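Cruciferin (Brassica napus, PDB 3KGL) probably serves as a nutrient reserve of the seed, an 11S globulin whose precursor matures into disulfide-linked acidic and basic chains assembled as hexamers. Local coordinates at residues A[50-56]-A[164-170]; A[68-74]-A[171-175]; A[353-359]-A[386-392]. One frame throughout, in Å; residues are numbered along the deposited sequence.

Contact 1 (A[50-56]-A[164-170])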
loop_
_atom_site.group_PDB
_atom_site.type_symbol
_atom_site.label_atom_id
_atom_site.label_comp_id
_atom_site.label_asym_id
_atom_site.label_seq_id
_atom_site.Cartn_x
_atom_site.Cartn_y
_atom_site.Cartn_z
ATOM N N ILE A 50 29.502 -3.878 16.685
ATOM C CA ILE A 50 29.870 -5.168 17.268
ATOM C C ILE A 50 31.367 -5.304 17.557
ATOM O O ILE A 50 32.202 -5.137 16.664
ATOM C CB ILE A 50 29.389 -6.346 16.399
ATOM C CG1 ILE A 50 27.929 -6.136 15.997
ATOM C CG2 ILE A 50 29.537 -7.644 17.168
ATOM C CD1 ILE A 50 27.537 -6.872 14.753
ATOM N N GLU A 51 31.690 -5.612 18.813
ATOM C CA GLU A 51 33.076 -5.699 19.265
ATOM C C GLU A 51 33.711 -6.995 18.803
ATOM O O GLU A 51 33.130 -7.711 17.997
ATOM C CB GLU A 51 33.159 -5.581 20.789
ATOM C CG GLU A 51 32.949 -4.172 21.322
ATOM C CD GLU A 51 33.907 -3.154 20.700
ATOM O OE1 GLU A 51 34.817 -3.562 19.935
ATOM O OE2 GLU A 51 33.752 -1.940 20.979
ATOM N N SER A 52 34.900 -7.306 19.304
ATOM C CA SER A 52 35.571 -8.515 18.857
ATOM C C SER A 52 35.132 -9.729 19.666
ATOM O O SER A 52 34.883 -9.619 20.870
ATOM C CB SER A 52 37.078 -8.341 18.893
ATOM O OG SER A 52 37.649 -8.902 17.726
ATOM N N LYS A 53 35.036 -10.876 18.989
ATOM C CA LYS A 53 34.492 -12.104 19.571
ATOM C C LYS A 53 32.992 -11.915 19.771
ATOM O O LYS A 53 32.320 -12.734 20.411
ATOM C CB LYS A 53 35.144 -12.413 20.926
ATOM C CG LYS A 53 36.588 -12.892 20.885
ATOM C CD LYS A 53 37.340 -12.448 22.156
ATOM C CE LYS A 53 36.509 -12.642 23.436
ATOM N NZ LYS A 53 37.133 -12.034 24.665
ATOM N N GLY A 54 32.477 -10.820 19.221
ATOM C CA GLY A 54 31.120 -10.387 19.487
ATOM C C GLY A 54 30.098 -10.957 18.534
ATOM O O GLY A 54 30.233 -10.863 17.319
ATOM N N LEU A 55 29.066 -11.557 19.105
ATOM C CA LEU A 55 27.992 -12.138 18.325
ATOM C C LEU A 55 26.715 -11.343 18.541
ATOM O O LEU A 55 26.297 -11.136 19.683
ATOM C CB LEU A 55 27.771 -13.596 18.733
ATOM C CG LEU A 55 26.471 -14.234 18.240
ATOM C CD1 LEU A 55 26.384 -14.149 16.722
ATOM C CD2 LEU A 55 26.349 -15.675 18.710
ATOM N N TYR A 56 26.116 -10.881 17.442
ATOM C CA TYR A 56 24.777 -10.297 17.472
ATOM C C TYR A 56 23.759 -11.411 17.199
ATOM O O TYR A 56 23.756 -11.993 16.121
ATOM C CB TYR A 56 24.639 -9.181 16.436
ATOM C CG TYR A 56 23.226 -8.657 16.323
ATOM C CD1 TYR A 56 22.831 -7.517 17.006
ATOM C CD2 TYR A 56 22.279 -9.314 15.550
ATOM C CE1 TYR A 56 21.534 -7.043 16.917
ATOM C CE2 TYR A 56 20.979 -8.844 15.456
ATOM C CZ TYR A 56 20.613 -7.708 16.138
ATOM O OH TYR A 56 19.322 -7.236 16.046
ATOM N N TRP A 164 21.846 -13.151 12.102
ATOM C CA TRP A 164 22.789 -12.951 13.202
ATOM C C TRP A 164 24.146 -12.563 12.612
ATOM O O TRP A 164 24.513 -13.030 11.534
ATOM C CB TRP A 164 22.930 -14.223 14.052
ATOM C CG TRP A 164 23.314 -15.431 13.244
ATOM C CD1 TRP A 164 22.469 -16.360 12.716
ATOM C CD2 TRP A 164 24.634 -15.824 12.848
ATOM N NE1 TRP A 164 23.177 -17.305 12.019
ATOM C CE2 TRP A 164 24.507 -17.000 12.084
ATOM C CE3 TRP A 164 25.909 -15.298 13.067
ATOM C CZ2 TRP A 164 25.601 -17.656 11.540
ATOM C CZ3 TRP A 164 26.999 -15.954 12.525
ATOM C CH2 TRP A 164 26.837 -17.118 11.772
ATOM N N PHE A 165 24.890 -11.710 13.314
ATOM C CA PHE A 165 26.209 -11.286 12.848
ATOM C C PHE A 165 27.305 -11.621 13.856
ATOM O O PHE A 165 27.081 -11.555 15.069
ATOM C CB PHE A 165 26.208 -9.788 12.544
ATOM C CG PHE A 165 25.248 -9.397 11.460
ATOM C CD1 PHE A 165 25.632 -9.433 10.130
ATOM C CD2 PHE A 165 23.955 -9.003 11.771
ATOM C CE1 PHE A 165 24.746 -9.081 9.129
ATOM C CE2 PHE A 165 23.066 -8.649 10.774
ATOM C CZ PHE A 165 23.462 -8.683 9.453
ATOM N N TYR A 166 28.483 -11.985 13.347
ATOM C CA TYR A 166 29.634 -12.303 14.197
ATOM C C TYR A 166 30.876 -11.569 13.735
ATOM O O TYR A 166 31.220 -11.598 12.555
ATOM C CB TYR A 166 29.929 -13.808 14.212
ATOM C CG TYR A 166 31.147 -14.190 15.042
ATOM C CD1 TYR A 166 31.076 -14.261 16.424
ATOM C CD2 TYR A 166 32.367 -14.480 14.441
ATOM C CE1 TYR A 166 32.181 -14.611 17.185
ATOM C CE2 TYR A 166 33.480 -14.823 15.196
ATOM C CZ TYR A 166 33.379 -14.891 16.570
ATOM O OH TYR A 166 34.477 -15.235 17.338
ATOM N N ASN A 167 31.550 -10.923 14.679
ATOM C CA ASN A 167 32.832 -10.297 14.410
ATOM C C ASN A 167 33.999 -11.236 14.718
ATOM O O ASN A 167 34.497 -11.277 15.848
ATOM C CB ASN A 167 32.972 -9.010 15.211
ATOM C CG ASN A 167 34.146 -8.169 14.758
ATOM O OD1 ASN A 167 34.632 -7.310 15.501
ATOM N ND2 ASN A 167 34.606 -8.406 13.531
ATOM N N ASP A 168 34.403 -12.002 13.705
ATOM C CA ASP A 168 35.613 -12.812 13.755
ATOM C C ASP A 168 36.796 -11.867 13.696
ATOM O O ASP A 168 37.929 -12.224 14.029
ATOM C CB ASP A 168 35.673 -13.763 12.547
ATOM C CG ASP A 168 35.699 -13.020 11.204
ATOM O OD1 ASP A 168 35.169 -11.891 11.137
ATOM O OD2 ASP A 168 36.239 -13.566 10.209
ATOM N N GLY A 169 36.507 -10.642 13.276
ATOM C CA GLY A 169 37.529 -9.699 12.891
ATOM C C GLY A 169 38.261 -8.986 14.006
ATOM O O GLY A 169 37.953 -9.120 15.190
ATOM N N ASN A 170 39.241 -8.200 13.585
ATOM C CA ASN A 170 40.154 -7.522 14.475
ATOM C C ASN A 170 39.528 -6.280 15.087
ATOM O O ASN A 170 39.350 -6.180 16.303
ATOM C CB ASN A 170 41.385 -7.126 13.671
ATOM C CG ASN A 170 42.511 -6.669 14.542
ATOM O OD1 ASN A 170 42.440 -6.766 15.779
ATOM N ND2 ASN A 170 43.574 -6.169 13.910
HETATM O O HOH W 1 37.069 -5.120 18.377
#

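Contact 2 (A[68-74]-A[171-175])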
loop_
_atom_site.group_PDB
_atom_site.type_symbol
_atom_site.label_atom_id
_atom_site.label_comp_id
_atom_site.label_asym_id
_atom_site.label_seq_id
_atom_site.Cartn_x
_atom_site.Cartn_y
_atom_site.Cartn_z
ATOM N N PHE A 68 23.969 -2.234 5.507
ATOM C CA PHE A 68 25.264 -1.898 4.909
ATOM C C PHE A 68 26.353 -2.087 5.962
ATOM O O PHE A 68 26.151 -1.765 7.131
ATOM C CB PHE A 68 25.255 -0.461 4.406
ATOM C CG PHE A 68 26.511 -0.050 3.689
ATOM C CD1 PHE A 68 26.672 -0.305 2.340
ATOM C CD2 PHE A 68 27.521 0.625 4.362
ATOM C CE1 PHE A 68 27.825 0.094 1.683
ATOM C CE2 PHE A 68 28.672 1.017 3.717
ATOM C CZ PHE A 68 28.825 0.751 2.373
ATOM N N VAL A 69 27.492 -2.642 5.557
ATOM C CA VAL A 69 28.611 -2.814 6.474
ATOM C C VAL A 69 29.541 -1.637 6.247
ATOM O O VAL A 69 30.096 -1.483 5.163
ATOM C CB VAL A 69 29.360 -4.139 6.234
ATOM C CG1 VAL A 69 28.525 -5.328 6.687
ATOM C CG2 VAL A 69 29.678 -4.277 4.783
ATOM N N ALA A 70 29.682 -0.790 7.263
ATOM C CA ALA A 70 30.364 0.487 7.099
ATOM C C ALA A 70 31.818 0.380 7.501
ATOM O O ALA A 70 32.687 0.961 6.855
ATOM C CB ALA A 70 29.679 1.554 7.910
ATOM N N LYS A 71 32.064 -0.355 8.581
ATOM C CA LYS A 71 33.412 -0.605 9.077
ATOM C C LYS A 71 33.511 -2.061 9.495
ATOM O O LYS A 71 32.680 -2.555 10.251
ATOM C CB LYS A 71 33.748 0.278 10.298
ATOM C CG LYS A 71 33.135 1.678 10.304
ATOM C CD LYS A 71 33.881 2.658 11.227
ATOM C CE LYS A 71 35.052 3.303 10.486
ATOM N NZ LYS A 71 34.731 3.618 9.047
ATOM N N GLY A 72 34.527 -2.757 9.014
ATOM C CA GLY A 72 34.846 -4.031 9.611
ATOM C C GLY A 72 34.622 -5.197 8.693
ATOM O O GLY A 72 34.494 -5.038 7.480
ATOM N N GLU A 73 34.569 -6.379 9.295
ATOM C CA GLU A 73 34.531 -7.624 8.556
ATOM C C GLU A 73 33.966 -8.669 9.508
ATOM O O GLU A 73 34.140 -8.557 10.720
ATOM C CB GLU A 73 35.955 -7.995 8.121
ATOM C CG GLU A 73 36.071 -8.735 6.787
ATOM C CD GLU A 73 37.460 -8.598 6.151
ATOM O OE1 GLU A 73 37.801 -9.413 5.257
ATOM O OE2 GLU A 73 38.207 -7.670 6.540
ATOM N N GLY A 74 33.280 -9.676 8.974
ATOM C CA GLY A 74 32.763 -10.743 9.813
ATOM C C GLY A 74 31.917 -11.793 9.114
ATOM O O GLY A 74 31.993 -11.970 7.900
ATOM N N GLN A 171 39.211 -5.332 14.212
ATOM C CA GLN A 171 38.566 -4.085 14.587
ATOM C C GLN A 171 37.057 -4.267 14.790
ATOM O O GLN A 171 36.498 -5.324 14.497
ATOM C CB GLN A 171 38.816 -3.057 13.486
ATOM C CG GLN A 171 38.879 -3.677 12.093
ATOM C CD GLN A 171 38.423 -2.727 10.996
ATOM O OE1 GLN A 171 38.412 -3.087 9.815
ATOM N NE2 GLN A 171 38.038 -1.510 11.378
ATOM N N PRO A 172 36.383 -3.228 15.289
ATOM C CA PRO A 172 34.926 -3.311 15.422
ATOM C C PRO A 172 34.218 -3.460 14.077
ATOM O O PRO A 172 34.581 -2.829 13.081
ATOM C CB PRO A 172 34.559 -1.965 16.060
ATOM C CG PRO A 172 35.806 -1.488 16.715
ATOM C CD PRO A 172 36.921 -1.977 15.845
ATOM N N LEU A 173 33.200 -4.306 14.063
ATOM C CA LEU A 173 32.356 -4.487 12.891
ATOM C C LEU A 173 31.129 -3.599 13.013
ATOM O O LEU A 173 30.391 -3.680 14.000
ATOM C CB LEU A 173 31.922 -5.947 12.787
ATOM C CG LEU A 173 30.772 -6.258 11.838
ATOM C CD1 LEU A 173 31.196 -6.084 10.387
ATOM C CD2 LEU A 173 30.301 -7.655 12.117
ATOM N N VAL A 174 30.909 -2.746 12.018
ATOM C CA VAL A 174 29.813 -1.790 12.079
ATOM C C VAL A 174 28.832 -2.041 10.956
ATOM O O VAL A 174 29.135 -1.796 9.794
ATOM C CB VAL A 174 30.308 -0.326 11.987
ATOM C CG1 VAL A 174 29.142 0.595 11.797
ATOM C CG2 VAL A 174 31.060 0.066 13.237
ATOM N N ILE A 175 27.655 -2.548 11.301
ATOM C CA ILE A 175 26.592 -2.641 10.322
ATOM C C ILE A 175 25.607 -1.488 10.559
ATOM O O ILE A 175 25.308 -1.132 11.703
ATOM C CB ILE A 175 25.857 -4.025 10.313
ATOM C CG1 ILE A 175 26.829 -5.182 10.076
ATOM C CG2 ILE A 175 24.821 -4.069 9.200
ATOM C CD1 ILE A 175 27.203 -5.943 11.323
#

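Contact 3 (A[353-359]-A[386-392])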
loop_
_atom_site.group_PDB
_atom_site.type_symbol
_atom_site.label_atom_id
_atom_site.label_comp_id
_atom_site.label_asym_id
_atom_site.label_seq_id
_atom_site.Cartn_x
_atom_site.Cartn_y
_atom_site.Cartn_z
ATOM N N GLY A 353 34.316 11.030 6.549
ATOM C CA GLY A 353 34.560 12.415 6.215
ATOM C C GLY A 353 33.366 13.350 6.280
ATOM O O GLY A 353 32.379 13.116 6.983
ATOM N N GLU A 354 33.467 14.430 5.525
ATOM C CA GLU A 354 32.571 15.547 5.692
ATOM C C GLU A 354 32.205 16.127 4.341
ATOM O O GLU A 354 33.000 16.105 3.404
ATOM C CB GLU A 354 33.256 16.646 6.515
ATOM C CG GLU A 354 33.633 16.275 7.936
ATOM C CD GLU A 354 33.343 17.401 8.927
ATOM O OE1 GLU A 354 33.550 17.203 10.149
ATOM O OE2 GLU A 354 32.894 18.483 8.480
ATOM N N ALA A 355 30.998 16.667 4.246
ATOM C CA ALA A 355 30.605 17.420 3.069
ATOM C C ALA A 355 29.572 18.477 3.423
ATOM O O ALA A 355 28.868 18.381 4.429
ATOM C CB ALA A 355 30.084 16.498 1.989
ATOM N N HIS A 356 29.489 19.502 2.593
ATOM C CA HIS A 356 28.549 20.565 2.845
ATOM C C HIS A 356 27.356 20.416 1.920
ATOM O O HIS A 356 27.499 20.421 0.692
ATOM C CB HIS A 356 29.206 21.925 2.657
ATOM C CG HIS A 356 28.327 23.061 3.067
ATOM N ND1 HIS A 356 28.353 23.596 4.337
ATOM C CD2 HIS A 356 27.368 23.734 2.387
ATOM C CE1 HIS A 356 27.456 24.563 4.418
ATOM N NE2 HIS A 356 26.845 24.666 3.249
ATOM N N VAL A 357 26.177 20.261 2.513
ATOM C CA VAL A 357 24.983 20.026 1.714
ATOM C C VAL A 357 23.905 21.073 1.906
ATOM O O VAL A 357 23.759 21.668 2.973
ATOM C CB VAL A 357 24.365 18.590 1.896
ATOM C CG1 VAL A 357 24.876 17.870 3.140
ATOM C CG2 VAL A 357 22.852 18.669 1.919
ATOM N N GLN A 358 23.158 21.290 0.836
ATOM C CA GLN A 358 21.955 22.084 0.890
ATOM C C GLN A 358 20.767 21.228 0.438
ATOM O O GLN A 358 20.846 20.481 -0.542
ATOM C CB GLN A 358 22.103 23.328 0.020
ATOM C CG GLN A 358 23.430 24.042 0.201
ATOM C CD GLN A 358 23.438 25.438 -0.397
ATOM O OE1 GLN A 358 22.633 26.295 -0.023
ATOM N NE2 GLN A 358 24.361 25.677 -1.321
ATOM N N VAL A 359 19.677 21.333 1.185
ATOM C CA VAL A 359 18.439 20.650 0.872
ATOM C C VAL A 359 17.359 21.726 0.758
ATOM O O VAL A 359 17.197 22.544 1.667
ATOM C CB VAL A 359 18.080 19.661 1.996
ATOM C CG1 VAL A 359 16.904 18.794 1.610
ATOM C CG2 VAL A 359 19.277 18.811 2.328
ATOM N N VAL A 386 18.772 18.232 -3.512
ATOM C CA VAL A 386 19.956 18.147 -2.674
ATOM C C VAL A 386 21.210 18.460 -3.454
ATOM O O VAL A 386 21.405 17.925 -4.543
ATOM C CB VAL A 386 20.137 16.709 -2.126
ATOM C CG1 VAL A 386 21.246 16.640 -1.063
ATOM C CG2 VAL A 386 18.843 16.195 -1.562
ATOM N N VAL A 387 22.067 19.314 -2.895
ATOM C CA VAL A 387 23.447 19.406 -3.370
ATOM C C VAL A 387 24.435 19.097 -2.243
ATOM O O VAL A 387 24.182 19.392 -1.075
ATOM C CB VAL A 387 23.770 20.761 -3.994
ATOM C CG1 VAL A 387 24.093 21.780 -2.906
ATOM C CG2 VAL A 387 24.932 20.613 -4.955
ATOM N N LYS A 388 25.552 18.479 -2.596
ATOM C CA LYS A 388 26.555 18.130 -1.605
ATOM C C LYS A 388 27.949 18.333 -2.189
ATOM O O LYS A 388 28.214 17.902 -3.294
ATOM C CB LYS A 388 26.342 16.693 -1.097
ATOM C CG LYS A 388 25.454 15.812 -1.989
ATOM C CD LYS A 388 25.149 14.453 -1.341
ATOM C CE LYS A 388 23.911 13.786 -1.969
ATOM N NZ LYS A 388 24.148 13.145 -3.303
ATOM N N ARG A 389 28.815 19.045 -1.466
ATOM C CA ARG A 389 30.200 19.234 -1.878
ATOM C C ARG A 389 31.104 18.564 -0.852
ATOM O O ARG A 389 30.921 18.742 0.343
ATOM C CB ARG A 389 30.536 20.719 -1.973
ATOM C CG ARG A 389 31.899 20.996 -2.613
ATOM C CD ARG A 389 32.361 22.455 -2.451
ATOM N NE ARG A 389 33.386 22.608 -1.416
ATOM C CZ ARG A 389 33.251 23.356 -0.325
ATOM N NH1 ARG A 389 32.135 24.037 -0.128
ATOM N NH2 ARG A 389 34.235 23.439 0.564
ATOM N N ALA A 390 32.072 17.778 -1.306
ATOM C CA ALA A 390 32.944 17.076 -0.371
ATOM C C ALA A 390 33.896 18.078 0.260
ATOM O O ALA A 390 34.310 19.042 -0.380
ATOM C CB ALA A 390 33.700 15.952 -1.064
ATOM N N THR A 391 34.233 17.844 1.523
ATOM C CA THR A 391 34.928 18.841 2.330
ATOM C C THR A 391 36.176 18.298 3.000
ATOM O O THR A 391 37.181 18.996 3.121
ATOM C CB THR A 391 34.003 19.390 3.421
ATOM O OG1 THR A 391 33.593 20.714 3.058
ATOM C CG2 THR A 391 34.723 19.416 4.780
ATOM N N SER A 392 36.083 17.058 3.465
ATOM C CA SER A 392 37.231 16.350 3.985
ATOM C C SER A 392 37.987 15.811 2.784
ATOM O O SER A 392 37.571 16.025 1.632
ATOM C CB SER A 392 36.783 15.210 4.892
ATOM O OG SER A 392 35.894 14.340 4.207
#

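Contact 1 (A[50-56]-A[164-170])
Phe165 lies opposite Tyr56 as an antiparallel hydrogen-bonded pair: Tyr56 N donates to Phe165 O over 2.6 Å, and Phe165 N returns a bond to Tyr56 O. The two aromatic side chains leave the sheet alongside one another, Tyr56 CD2 coming to the edge of the Phe165 ring at 4.1 Å from its CD2. Ile50 crosses Phe165 at about a right angle, its CD1 set 3.9 Å from Phe165 CB. Beyond the rings, Tyr56 OH bonds to Ser59 OG. These strands, 54-61 and 162-166, belong to the N-terminal cupin barrel, and the type II turn from Glu51 to Gly54 leads into the first of them. Asn167 fastens that turn through its backbone: its N-H reaches Gly54 O at 3.0 Å and nearly straight (173°), while its carbonyl O takes Lys53 N at 3.2 Å along a more bent path. Its CB also packs against Ile50 CG2, Asn167 and Ile50 passing in opposing directions. With CG of Tyr166 anti to the backbone N (chi1 178°), the phenol ring extends along the turn, CD1 3.6 Å from Gly54 O and CE1 3.7 Å from Lys53 O, and Leu55 CB sits at the ring edge. A serine in place of Tyr166 would probably uncover this flank of Lys53 and Gly54 and deprive Phe259 of its stacking partner. Leu55 continues outward to Val425 of a second subunit, and its CD1 approaches Trp164 CE3 at 3.9 Å.

Contact 2 (A[68-74]-A[171-175])
Two residues, Ala70 and Lys71, stand across from the single Val174, a classic beta bulge where strands 65-71 and 173-180 of the N-terminal cupin barrel pair antiparallel. The evidence lies in the bonds to one carbonyl: Val174 O accepts Ala70 N at 2.8 Å and, weakly, Lys71 N at 3.5 Å. Val174 N then donates to Lys71 O over 2.5 Å, so the pairing resumes one residue out of step. The side chain of Val174 matches this doubling. With CG1 anti to the backbone N (chi1 169°), that methyl is turned to Ala70 CB at 4.0 Å, while CG2 meets Lys71 CG at 3.9 Å. The first carbons of Lys71 and Val174 run alongside each other; the lysine chain then leads away, and its NZ makes a long, weak ion pair with Asp352. On the other face of the sheet Val69 and Ile175 are likewise parallel neighbours, Val69 CG1 to Ile175 CG1 at 3.8 Å, with Ile149 and Ile50 packed around them. Leu173 takes a different course: CG anti to its backbone N (chi1 165°) brings CD1 to Glu73 N, 3.6 Å away, across the bend between the two strands of 68-74. At the bend sits Gly72, with a positive phi of 114°; a CB here would run into Leu173 CA and Pro172 O. Gln171 reaches over the same glycine, setting OE1 3.7 Å from Gly72 CA.

Contact 3 (A[353-359]-A[386-392])
A chi1 of 56° places the Ser392 hydroxyl between its own backbone N and carbonyl carbon, from where OG accepts Glu354 N at 2.8 Å. At Gln358, chi1 of -45° turns CG away from the carbonyl carbon and lays the side chain alongside Val387, whose CG1 is 3.9 Å from Gln358 CB. Glu354 O is gripped twice from one face of its plane, by Thr391 N at 2.8 Å and Ser392 N at 3.2 Å, the latter donor 38° out of plane. A CB on Gly353 would collide with Ser392 OG. Further along, His356 N meets Arg389 O at 2.8 Å and Gln358 N meets Val387 O at 2.9 Å, each pair closed by a return bond. On the face away from His356, Gln358, Val387 and Arg389, Val357 CG2 and Val386 CG1 touch at 3.9 Å, with Leu378 against both Val357 and Val359. The polar ends engage other partners: His356 NE2 and ND1 hydrogen-bond to Asp369 and Gln371, Arg389 NH1 forms a salt bridge with a sulfate ion, probably from the crystallisation liquor, and Gln358 NE2 bonds to Thr224 of a third subunit. Regular alternation of hydrogen-bonded and non-hydrogen-bonded pairs marks an antiparallel ladder, here between strands 354-360 and 385-390 of the C-terminal cupin barrel.

Overall arrangement
Contacts 1 and 2 adjoin in the N-terminal cupin, their centres about 9 Å apart and their segments alternating along the chain; Ile50 N probably donates to Leu173 O, 2.8 Å away, between them. Contact 3 lies in the C-terminal cupin, its centre about 32 Å from that of contact 1 and about 24 Å from that of contact 2. Contact 2 is buried, mostly aliphatic, bulged and touched by no other subunit. Contacts 1 and 3 are partly buried and reach different neighbouring subunits, the first by apolar packing, the third also by a hydrogen bond. Contact 1 sets aromatic packing beside a turn, whereas contact 3 is a regular ladder with mainly polar side chains on one face and valines on the other.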